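Local coordinates for 5' nucleotidase family protein (Staphylococcus aureus subsp. aureus, PDB 4Q7F) that binds one manganese and one magnesium ion in a calcineurin-like phosphoesterase domain, joined to the C-terminal domain characteristic of the 5'-nucleotidase family, at residues Gly105-His110 with Thr141-Gly146; Gly71-Gly76 with Lys120-Arg125; Leu131-Tyr136 with Phe185-Gln190. All coordinates share one frame; numbering follows the deposited sequence. Where two conformers were deposited one is given.

Contact 1: residues Gly105-His110 with Thr141-Gly146; sequences GTLGNH and TLTDNG. With MG (magnesium ion), chain B; 3D1 ((2R,3S,5R)-5-(6-amino-9H-purin-9-yl)-tetrahydro-2-(hydroxymethyl)furan-3-ol), chain D.
The signature loop of calcineurin-like phosphoesterases that carries Asn109 to the magnesium ion and His110 to the ligand pocket beside it meets the loop 141-146 through Leu107, which touches Leu142 and Thr143. Leu107 and Thr143 reach toward each other tip to tip, CD1 of the leucine lying 3.9 Å from CG2 of the threonine. Leu142 comes in across Leu107 at about a right angle, its CD2 4.1 Å from Leu107 CD1. Leucine suits this place because its branched aliphatic end has apolar neighbours on several sides: Leu142, the Thr143 methyl, Val130, and Leu119 of helix 116-125.

Thr143 has two jobs, divided by its first torsion (chi1 54°). CG2 stands anti to the carbonyl carbon and faces the leucine, while OG1 turns back into its own loop and donates to Asn145 O at 2.9 Å, from above the carbonyl plane. Thr141 OG1 donates to Thr143 O at 2.6 Å, nearly in line with the carbonyl bond, so both hydroxyls bond to carbonyls of their own loop.

Just past Leu107 the chain spells Gly108-Asn109-His110-Glu111, the GNHE motif of the family. Asn109 OD1 binds the magnesium ion at 2.3 Å, in a site shared with Asp72, His207 and His247. Asn109 ND2 lies 3.1 Å above the plane of the His110 ring, toward its rim. At the ring's edge His110 NE2 makes a nearly straight hydrogen bond (162°) of 2.8 Å to O3' of the bound 3D1, and a water on the magnesium ion hydrogen-bonds to the same O3' atom at 2.7 Å.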
loop_
_atom_site.group_PDB
_atom_site.type_symbol
_atom_site.label_atom_id
_atom_site.label_comp_id
_atom_site.label_asym_id
_atom_site.label_seq_id
_atom_site.Cartn_x
_atom_site.Cartn_y
_atom_site.Cartn_z
ATOM N N GLY A 105 17.605 0.367 5.559
ATOM C CA GLY A 105 16.211 0.538 5.153
ATOM C C GLY A 105 15.326 1.091 6.240
ATOM O O GLY A 105 15.795 1.450 7.340
ATOM N N THR A 106 14.038 1.198 5.905
ATOM C CA THR A 106 13.018 1.676 6.788
ATOM C C THR A 106 11.798 0.730 6.747
ATOM O O THR A 106 11.700 -0.174 5.881
ATOM C CB THR A 106 12.524 3.082 6.375
ATOM O OG1 THR A 106 11.967 3.027 5.063
ATOM C CG2 THR A 106 13.666 4.086 6.420
ATOM N N LEU A 107 10.870 0.963 7.669
ATOM C CA LEU A 107 9.661 0.179 7.768
ATOM C C LEU A 107 8.515 0.908 7.152
ATOM O O LEU A 107 8.327 2.108 7.383
ATOM C CB LEU A 107 9.292 -0.077 9.231
ATOM C CG LEU A 107 10.181 -0.965 10.077
ATOM C CD1 LEU A 107 9.684 -0.915 11.503
ATOM C CD2 LEU A 107 10.197 -2.390 9.539
ATOM N N GLY A 108 7.755 0.169 6.348
ATOM C CA GLY A 108 6.525 0.670 5.761
ATOM C C GLY A 108 5.362 0.032 6.509
ATOM O O GLY A 108 5.560 -0.898 7.296
ATOM N N ASN A 109 4.140 0.536 6.293
ATOM C CA ASN A 109 2.995 -0.019 6.975
ATOM C C ASN A 109 2.713 -1.489 6.677
ATOM O O ASN A 109 2.250 -2.218 7.555
ATOM C CB ASN A 109 1.719 0.807 6.707
ATOM C CG ASN A 109 1.402 0.933 5.230
ATOM O OD1 ASN A 109 2.139 1.577 4.479
ATOM N ND2 ASN A 109 0.269 0.378 4.819
ATOM N N HIS A 110 2.962 -1.916 5.448
ATOM C CA HIS A 110 2.719 -3.302 5.040
ATOM C C HIS A 110 3.669 -4.317 5.646
ATOM O O HIS A 110 3.424 -5.523 5.570
ATOM C CB HIS A 110 2.616 -3.402 3.504
ATOM C CG HIS A 110 1.446 -2.655 2.957
ATOM N ND1 HIS A 110 0.162 -3.139 3.049
ATOM C CD2 HIS A 110 1.346 -1.435 2.373
ATOM C CE1 HIS A 110 -0.677 -2.266 2.520
ATOM N NE2 HIS A 110 0.014 -1.211 2.128
ATOM N N THR A 141 12.348 1.747 20.927
ATOM C CA THR A 141 12.028 1.587 19.516
ATOM C C THR A 141 11.887 0.104 19.165
ATOM O O THR A 141 12.583 -0.741 19.711
ATOM C CB THR A 141 13.077 2.254 18.603
ATOM O OG1 THR A 141 14.386 1.744 18.914
ATOM C CG2 THR A 141 13.061 3.781 18.786
ATOM N N LEU A 142 10.934 -0.194 18.292
ATOM C CA LEU A 142 10.719 -1.555 17.807
ATOM C C LEU A 142 12.019 -2.050 17.182
ATOM O O LEU A 142 12.474 -3.149 17.482
ATOM C CB LEU A 142 9.581 -1.578 16.785
ATOM C CG LEU A 142 9.418 -2.846 15.943
ATOM C CD1 LEU A 142 9.206 -4.091 16.790
ATOM C CD2 LEU A 142 8.278 -2.654 14.958
ATOM N N THR A 143 12.607 -1.223 16.312
ATOM C CA THR A 143 13.897 -1.542 15.667
ATOM C C THR A 143 15.045 -1.222 16.606
ATOM O O THR A 143 14.897 -0.417 17.537
ATOM C CB THR A 143 14.115 -0.770 14.345
ATOM O OG1 THR A 143 13.962 0.651 14.542
ATOM C CG2 THR A 143 13.132 -1.223 13.300
ATOM N N ASP A 144 16.184 -1.873 16.384
ATOM C CA ASP A 144 17.363 -1.618 17.204
ATOM C C ASP A 144 17.709 -0.133 17.219
ATOM O O ASP A 144 18.026 0.420 18.261
ATOM C CB ASP A 144 18.575 -2.414 16.696
ATOM C CG ASP A 144 18.415 -3.915 16.878
ATOM O OD1 ASP A 144 17.537 -4.337 17.642
ATOM O OD2 ASP A 144 19.175 -4.680 16.260
ATOM N N ASN A 145 17.667 0.509 16.062
ATOM C CA ASN A 145 17.997 1.924 15.976
ATOM C C ASN A 145 17.085 2.683 15.048
ATOM O O ASN A 145 16.394 2.104 14.216
ATOM C CB ASN A 145 19.423 2.102 15.481
ATOM C CG ASN A 145 20.461 1.774 16.534
ATOM O OD1 ASN A 145 20.653 2.525 17.481
ATOM N ND2 ASN A 145 21.163 0.680 16.342
ATOM N N GLY A 146 17.099 3.994 15.215
ATOM C CA GLY A 146 16.346 4.885 14.374
ATOM C C GLY A 146 17.252 5.859 13.655
ATOM O O GLY A 146 16.835 6.486 12.687
HETATM MG MG MG B . 2.965 2.252 2.489
HETATM O "O5'" 3D1 D . -3.003 4.498 2.650
HETATM C "C5'" 3D1 D . -3.614 3.213 2.595
HETATM C "C4'" 3D1 D . -2.562 2.124 2.476
HETATM O "O4'" 3D1 D . -3.230 0.890 2.700
HETATM C "C1'" 3D1 D . -3.287 0.094 1.513
HETATM N N9 3D1 D . -4.641 -0.512 1.394
HETATM C C4 3D1 D . -4.954 -1.646 2.006
HETATM N N3 3D1 D . -4.268 -2.495 2.805
HETATM C C2 3D1 D . -4.861 -3.600 3.294
HETATM N N1 3D1 D . -6.158 -3.918 3.032
HETATM C C6 3D1 D . -6.952 -3.152 2.250
HETATM N N6 3D1 D . -8.245 -3.506 2.017
HETATM C C5 3D1 D . -6.366 -1.916 1.687
HETATM N N7 3D1 D . -6.776 -0.909 0.889
HETATM C C8 3D1 D . -5.733 -0.056 0.725
HETATM C "C2'" 3D1 D . -2.839 0.989 0.366
HETATM C "C3'" 3D1 D . -1.931 1.960 1.098
HETATM O "O3'" 3D1 D . -0.625 1.359 1.222
HETATM O O HOH W 1 1.823 2.301 0.472
#

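Contact 2: residues Gly71-Gly76 with Lys120-Arg125; sequences GDFLQG and KDTLRR. With MN (manganese (II) ion), chain C; MG (magnesium ion), chain B.
The ring of Phe73 turns its edge, not a face, to the helix 120-125: CG2 of Thr122 sits near the ring plane, 4.0 Å from Phe73 CE1. Another flat group belongs to the helix itself. Arg125 presents an edge of its guanidinium to Asp121, NE donating to OD2 at 2.8 Å (161°) almost exactly within the guanidinium plane and reaching the syn side of the carboxylate somewhat out of its plane. This salt bridge ties one turn of the helix together.

Leu74 meets Thr122 tip to tip. Its CD1 is 3.8 Å from Thr122 OG1 and 3.9 Å from Thr122 CG2, so the short branched threonine accommodates both the leucine and the phenylalanine edge. The hydroxyl is not left without a polar partner in this apolar setting, since OG1 hydrogen-bonds to Ser90. Phe73 CG lies between its backbone N and carbonyl carbon (chi1 67°), directing the ring toward the helix. Leu74 also packs on Leu93 of helix 91-99.

Gly71 and Asp72 form the Gly-Asp signature of the metallophosphoesterases. Gly71 has a positive phi (101°) at which a side chain would press on the preceding carbonyl oxygen. Glu111 accepts bonds from the backbone N of both Asp72 and Phe73, holding two successive amides of the loop. Asp72 OD2 bridges the ions, 2.2 Å from manganese and 2.3 Å from magnesium, and OD1 takes a bond from His110 N, restraining the carboxylate's rotation. Apolar contacts thus join the loop to the helix beside a dinuclear centre, where a water 2.3 Å from each ion bridges both and is probably strongly polarised by them.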
loop_
_atom_site.group_PDB
_atom_site.type_symbol
_atom_site.label_atom_id
_atom_site.label_comp_id
_atom_site.label_asym_id
_atom_site.label_seq_id
_atom_site.Cartn_x
_atom_site.Cartn_y
_atom_site.Cartn_z
ATOM N N GLY A 71 10.929 0.946 2.592
ATOM C CA GLY A 71 9.672 0.385 3.106
ATOM C C GLY A 71 8.695 -0.244 2.135
ATOM O O GLY A 71 8.739 -0.012 0.932
ATOM N N ASP A 72 7.786 -1.034 2.695
ATOM C CA ASP A 72 6.774 -1.760 1.922
ATOM C C ASP A 72 7.464 -2.751 1.026
ATOM O O ASP A 72 7.265 -2.763 -0.200
ATOM C CB ASP A 72 5.827 -0.830 1.145
ATOM C CG ASP A 72 4.672 -0.313 2.008
ATOM O OD1 ASP A 72 4.659 -0.596 3.233
ATOM O OD2 ASP A 72 3.787 0.385 1.462
ATOM N N PHE A 73 8.261 -3.600 1.656
ATOM C CA PHE A 73 9.018 -4.617 0.955
ATOM C C PHE A 73 8.593 -6.043 1.285
ATOM O O PHE A 73 8.956 -6.979 0.582
ATOM C CB PHE A 73 10.520 -4.496 1.279
ATOM C CG PHE A 73 10.881 -4.803 2.716
ATOM C CD1 PHE A 73 11.192 -6.098 3.109
ATOM C CD2 PHE A 73 10.921 -3.802 3.664
ATOM C CE1 PHE A 73 11.520 -6.375 4.407
ATOM C CE2 PHE A 73 11.275 -4.070 4.962
ATOM C CZ PHE A 73 11.565 -5.364 5.342
ATOM N N LEU A 74 7.809 -6.220 2.322
ATOM C CA LEU A 74 7.480 -7.571 2.791
ATOM C C LEU A 74 6.134 -8.093 2.333
ATOM O O LEU A 74 5.855 -9.280 2.442
ATOM C CB LEU A 74 7.597 -7.558 4.318
ATOM C CG LEU A 74 7.602 -8.847 5.112
ATOM C CD1 LEU A 74 8.743 -9.754 4.679
ATOM C CD2 LEU A 74 7.732 -8.462 6.584
ATOM N N GLN A 75 5.305 -7.212 1.796
ATOM C CA GLN A 75 3.970 -7.576 1.322
ATOM C C GLN A 75 3.676 -6.864 0.011
ATOM O O GLN A 75 4.213 -5.789 -0.258
ATOM C CB GLN A 75 2.929 -7.155 2.372
ATOM C CG GLN A 75 1.464 -7.500 2.058
ATOM C CD GLN A 75 0.798 -6.556 1.061
ATOM O OE1 GLN A 75 1.230 -5.415 0.865
ATOM N NE2 GLN A 75 -0.276 -7.029 0.431
ATOM N N GLY A 76 2.828 -7.467 -0.818
ATOM C CA GLY A 76 2.389 -6.792 -2.003
ATOM C C GLY A 76 2.105 -7.645 -3.196
ATOM O O GLY A 76 1.076 -7.507 -3.805
ATOM N N LYS A 120 9.574 -9.259 12.964
ATOM C CA LYS A 120 10.772 -9.344 13.794
ATOM C C LYS A 120 11.750 -10.383 13.247
ATOM O O LYS A 120 12.959 -10.120 13.171
ATOM C CB LYS A 120 10.431 -9.643 15.257
ATOM C CG LYS A 120 9.716 -8.512 16.000
ATOM C CD LYS A 120 9.601 -8.849 17.477
ATOM C CE LYS A 120 8.949 -7.734 18.275
ATOM N NZ LYS A 120 8.738 -8.125 19.705
ATOM N N ASP A 121 11.240 -11.568 12.896
ATOM C CA ASP A 121 12.075 -12.628 12.302
ATOM C C ASP A 121 12.761 -12.128 11.006
ATOM O O ASP A 121 13.930 -12.432 10.733
ATOM C CB ASP A 121 11.222 -13.848 11.979
ATOM C CG ASP A 121 12.007 -14.940 11.311
ATOM O OD1 ASP A 121 12.900 -15.512 11.968
ATOM O OD2 ASP A 121 11.731 -15.237 10.113
ATOM N N THR A 122 12.005 -11.388 10.200
ATOM C CA THR A 122 12.514 -10.814 8.966
ATOM C C THR A 122 13.686 -9.855 9.259
ATOM O O THR A 122 14.806 -9.998 8.684
ATOM C CB THR A 122 11.369 -10.112 8.188
ATOM O OG1 THR A 122 10.436 -11.103 7.743
ATOM C CG2 THR A 122 11.875 -9.365 6.989
ATOM N N LEU A 123 13.488 -8.937 10.205
ATOM C CA LEU A 123 14.543 -7.981 10.516
ATOM C C LEU A 123 15.837 -8.641 10.963
ATOM O O LEU A 123 16.917 -8.150 10.640
ATOM C CB LEU A 123 14.105 -6.954 11.558
ATOM C CG LEU A 123 12.863 -6.125 11.174
ATOM C CD1 LEU A 123 12.572 -5.050 12.212
ATOM C CD2 LEU A 123 13.038 -5.511 9.815
ATOM N N ARG A 124 15.741 -9.740 11.711
ATOM C CA ARG A 124 16.956 -10.407 12.183
ATOM C C ARG A 124 17.629 -11.251 11.095
ATOM O O ARG A 124 18.805 -11.557 11.203
ATOM C CB ARG A 124 16.727 -11.199 13.493
ATOM C CG ARG A 124 15.652 -12.271 13.491
ATOM C CD ARG A 124 15.584 -12.989 14.852
ATOM N NE ARG A 124 14.412 -13.868 14.943
ATOM C CZ ARG A 124 13.235 -13.544 15.486
ATOM N NH1 ARG A 124 12.248 -14.432 15.476
ATOM N NH2 ARG A 124 13.023 -12.349 16.037
ATOM N N ARG A 125 16.883 -11.612 10.055
ATOM C CA ARG A 125 17.429 -12.383 8.937
ATOM C C ARG A 125 18.174 -11.451 7.911
ATOM O O ARG A 125 19.060 -11.898 7.188
ATOM C CB ARG A 125 16.332 -13.177 8.213
ATOM C CG ARG A 125 15.793 -14.390 8.966
ATOM C CD ARG A 125 14.626 -15.030 8.193
ATOM N NE ARG A 125 14.042 -16.196 8.877
ATOM C CZ ARG A 125 14.537 -17.437 8.846
ATOM N NH1 ARG A 125 15.654 -17.716 8.186
ATOM N NH2 ARG A 125 13.914 -18.412 9.500
HETATM MN MN MN C . 3.277 0.922 -0.580
HETATM MG MG MG B . 2.965 2.252 2.489
HETATM O O HOH W 1 1.823 2.301 0.472
HETATM O O HOH W 2 0.959 0.157 -0.594
#

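Contact 3: residues Leu131-Tyr136 with Phe185-Gln190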
loop_
_atom_site.group_PDB
_atom_site.type_symbol
_atom_site.label_atom_id
_atom_site.label_comp_id
_atom_site.label_asym_id
_atom_site.label_seq_id
_atom_site.Cartn_x
_atom_site.Cartn_y
_atom_site.Cartn_z
ATOM N N LEU A 131 15.929 1.202 9.974
ATOM C CA LEU A 131 15.873 2.346 10.876
ATOM C C LEU A 131 14.455 2.882 11.019
ATOM O O LEU A 131 13.832 3.235 10.026
ATOM C CB LEU A 131 16.798 3.452 10.363
ATOM C CG LEU A 131 18.285 3.060 10.235
ATOM C CD1 LEU A 131 19.050 4.179 9.540
ATOM C CD2 LEU A 131 18.904 2.758 11.588
ATOM N N CYS A 132 13.957 2.905 12.254
ATOM C CA CYS A 132 12.607 3.443 12.550
ATOM C C CYS A 132 12.635 4.119 13.908
ATOM O O CYS A 132 12.595 3.453 14.943
ATOM C CB CYS A 132 11.564 2.344 12.536
ATOM S SG CYS A 132 9.902 2.998 12.819
ATOM N N ALA A 133 12.696 5.447 13.908
ATOM C CA ALA A 133 12.777 6.202 15.158
ATOM C C ALA A 133 11.435 6.556 15.823
ATOM O O ALA A 133 11.400 6.967 16.997
ATOM C CB ALA A 133 13.585 7.476 14.920
ATOM N N ASN A 134 10.327 6.367 15.118
ATOM C CA ASN A 134 9.045 6.781 15.684
ATOM C C ASN A 134 8.008 5.695 15.991
ATOM O O ASN A 134 6.839 6.001 16.269
ATOM C CB ASN A 134 8.440 7.872 14.801
ATOM C CG ASN A 134 7.995 7.356 13.456
ATOM O OD1 ASN A 134 8.627 6.487 12.880
ATOM N ND2 ASN A 134 6.886 7.885 12.958
ATOM N N ILE A 135 8.407 4.431 15.950
ATOM C CA ILE A 135 7.502 3.340 16.302
ATOM C C ILE A 135 8.129 2.654 17.487
ATOM O O ILE A 135 9.243 2.094 17.389
ATOM C CB ILE A 135 7.292 2.320 15.171
ATOM C CG1 ILE A 135 6.584 2.977 13.994
ATOM C CG2 ILE A 135 6.473 1.137 15.674
ATOM C CD1 ILE A 135 6.274 2.042 12.840
ATOM N N TYR A 136 7.444 2.719 18.619
ATOM C CA TYR A 136 7.942 2.116 19.849
ATOM C C TYR A 136 7.235 0.826 20.201
ATOM O O TYR A 136 6.012 0.669 19.972
ATOM C CB TYR A 136 7.787 3.096 21.016
ATOM C CG TYR A 136 8.872 4.145 21.136
ATOM C CD1 TYR A 136 9.123 5.059 20.116
ATOM C CD2 TYR A 136 9.613 4.259 22.309
ATOM C CE1 TYR A 136 10.117 6.027 20.247
ATOM C CE2 TYR A 136 10.587 5.231 22.455
ATOM C CZ TYR A 136 10.838 6.111 21.426
ATOM O OH TYR A 136 11.822 7.070 21.596
ATOM N N PHE A 185 6.714 14.050 12.272
ATOM C CA PHE A 185 7.105 15.445 12.419
ATOM C C PHE A 185 7.700 15.704 13.799
ATOM O O PHE A 185 8.743 16.364 13.926
ATOM C CB PHE A 185 5.893 16.365 12.232
ATOM C CG PHE A 185 6.206 17.824 12.419
ATOM C CD1 PHE A 185 6.344 18.357 13.686
ATOM C CD2 PHE A 185 6.360 18.661 11.328
ATOM C CE1 PHE A 185 6.642 19.695 13.865
ATOM C CE2 PHE A 185 6.646 20.004 11.500
ATOM C CZ PHE A 185 6.790 20.522 12.771
ATOM N N GLU A 186 7.022 15.210 14.835
ATOM C CA GLU A 186 7.461 15.443 16.220
ATOM C C GLU A 186 8.786 14.767 16.535
ATOM O O GLU A 186 9.642 15.358 17.185
ATOM C CB GLU A 186 6.408 14.989 17.224
ATOM C CG GLU A 186 5.101 15.759 17.138
ATOM C CD GLU A 186 4.080 15.294 18.155
ATOM O OE1 GLU A 186 4.457 14.554 19.098
ATOM O OE2 GLU A 186 2.902 15.679 18.009
ATOM N N ILE A 187 8.952 13.528 16.091
ATOM C CA ILE A 187 10.205 12.819 16.348
ATOM C C ILE A 187 11.356 13.497 15.593
ATOM O O ILE A 187 12.465 13.630 16.123
ATOM C CB ILE A 187 10.092 11.325 16.011
ATOM C CG1 ILE A 187 9.041 10.666 16.907
ATOM C CG2 ILE A 187 11.435 10.628 16.172
ATOM C CD1 ILE A 187 9.256 10.860 18.401
ATOM N N LEU A 188 11.098 13.923 14.361
ATOM C CA LEU A 188 12.112 14.617 13.588
ATOM C C LEU A 188 12.504 15.896 14.314
ATOM O O LEU A 188 13.689 16.153 14.531
ATOM C CB LEU A 188 11.619 14.951 12.169
ATOM C CG LEU A 188 12.603 15.750 11.295
ATOM C CD1 LEU A 188 13.920 15.014 11.139
ATOM C CD2 LEU A 188 11.983 16.018 9.936
ATOM N N GLN A 189 11.497 16.686 14.684
ATOM C CA GLN A 189 11.701 17.943 15.388
ATOM C C GLN A 189 12.566 17.783 16.632
ATOM O O GLN A 189 13.409 18.631 16.936
ATOM C CB GLN A 189 10.352 18.527 15.808
ATOM C CG GLN A 189 10.474 19.863 16.527
ATOM C CD GLN A 189 9.131 20.458 16.863
ATOM O OE1 GLN A 189 8.881 21.622 16.592
ATOM N NE2 GLN A 189 8.248 19.652 17.432
ATOM N N GLN A 190 12.342 16.694 17.348
ATOM C CA GLN A 190 13.072 16.425 18.573
ATOM C C GLN A 190 14.511 15.955 18.311
ATOM O O GLN A 190 15.409 16.310 19.055
ATOM C CB GLN A 190 12.281 15.429 19.418
ATOM C CG GLN A 190 10.945 16.018 19.877
ATOM C CD GLN A 190 9.964 14.979 20.382
ATOM O OE1 GLN A 190 10.348 13.867 20.741
ATOM N NE2 GLN A 190 8.684 15.344 20.421
#
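Ile187 projects from its helix toward Ala133 and Asn134, and its two branches share the work between them. CG2 points to Ala133: it is 4.0 Å from the methyl CB and 3.8 Å from the carbonyl oxygen Ala133 O. CG1, which stands anti to the carbonyl carbon (chi1 -63°), goes to the next residue and lies 3.6 Å from Asn134 CB. A beta-branched side chain suits the place, because it straddles two successive residues of a turn, and the small alanine methyl leaves room for CG2. The nearest CA atoms across the contact are those of Asn134 and Ile187, 6.2 Å apart.

Asn134 offers the isoleucine only its CB. From there the side chain bends off, CG being held between the backbone N and the carbonyl carbon (chi1 69°), and the amide leads away from the helix segment. Its ND2 hydrogen-bonds to the backbone oxygens of Thr163 and His182, so a buried polar end is satisfied while the aliphatic root packs. On the strand side, Ala133 touches Ile160 and Asn134 touches Leu162, both from strand 155-163.

Helix 184-198 is the helix of a beta-alpha-beta crossover: it links strand 155-163 to the neighbouring, parallel strand 201-207, as in the layered alpha/beta core of calcineurin-like phosphoesterases, and Ile187 packs it against the turn leading into strand 135-137.

Contact 1 is the middle member, its centre about 10 Å from the centre of each of the others, whereas the centres of contacts 2 and 3 are about 20 Å apart. Contacts 1 and 2 share the magnesium ion and the bridging water, and they also pack together where His110 ND1 and Gln75 OE1 lie 3.3 Å apart. Toward contact 3 the link is backbone: Gly105 O and Leu131 N are 2.6 Å apart, and Leu142 N and Ile135 O 3.0 Å. Spatially, the three extend from the metal site and bound 3D1 outward to helix 184-198, whose partner, the Asn134 side chain, is still only about 13 Å from the magnesium ion.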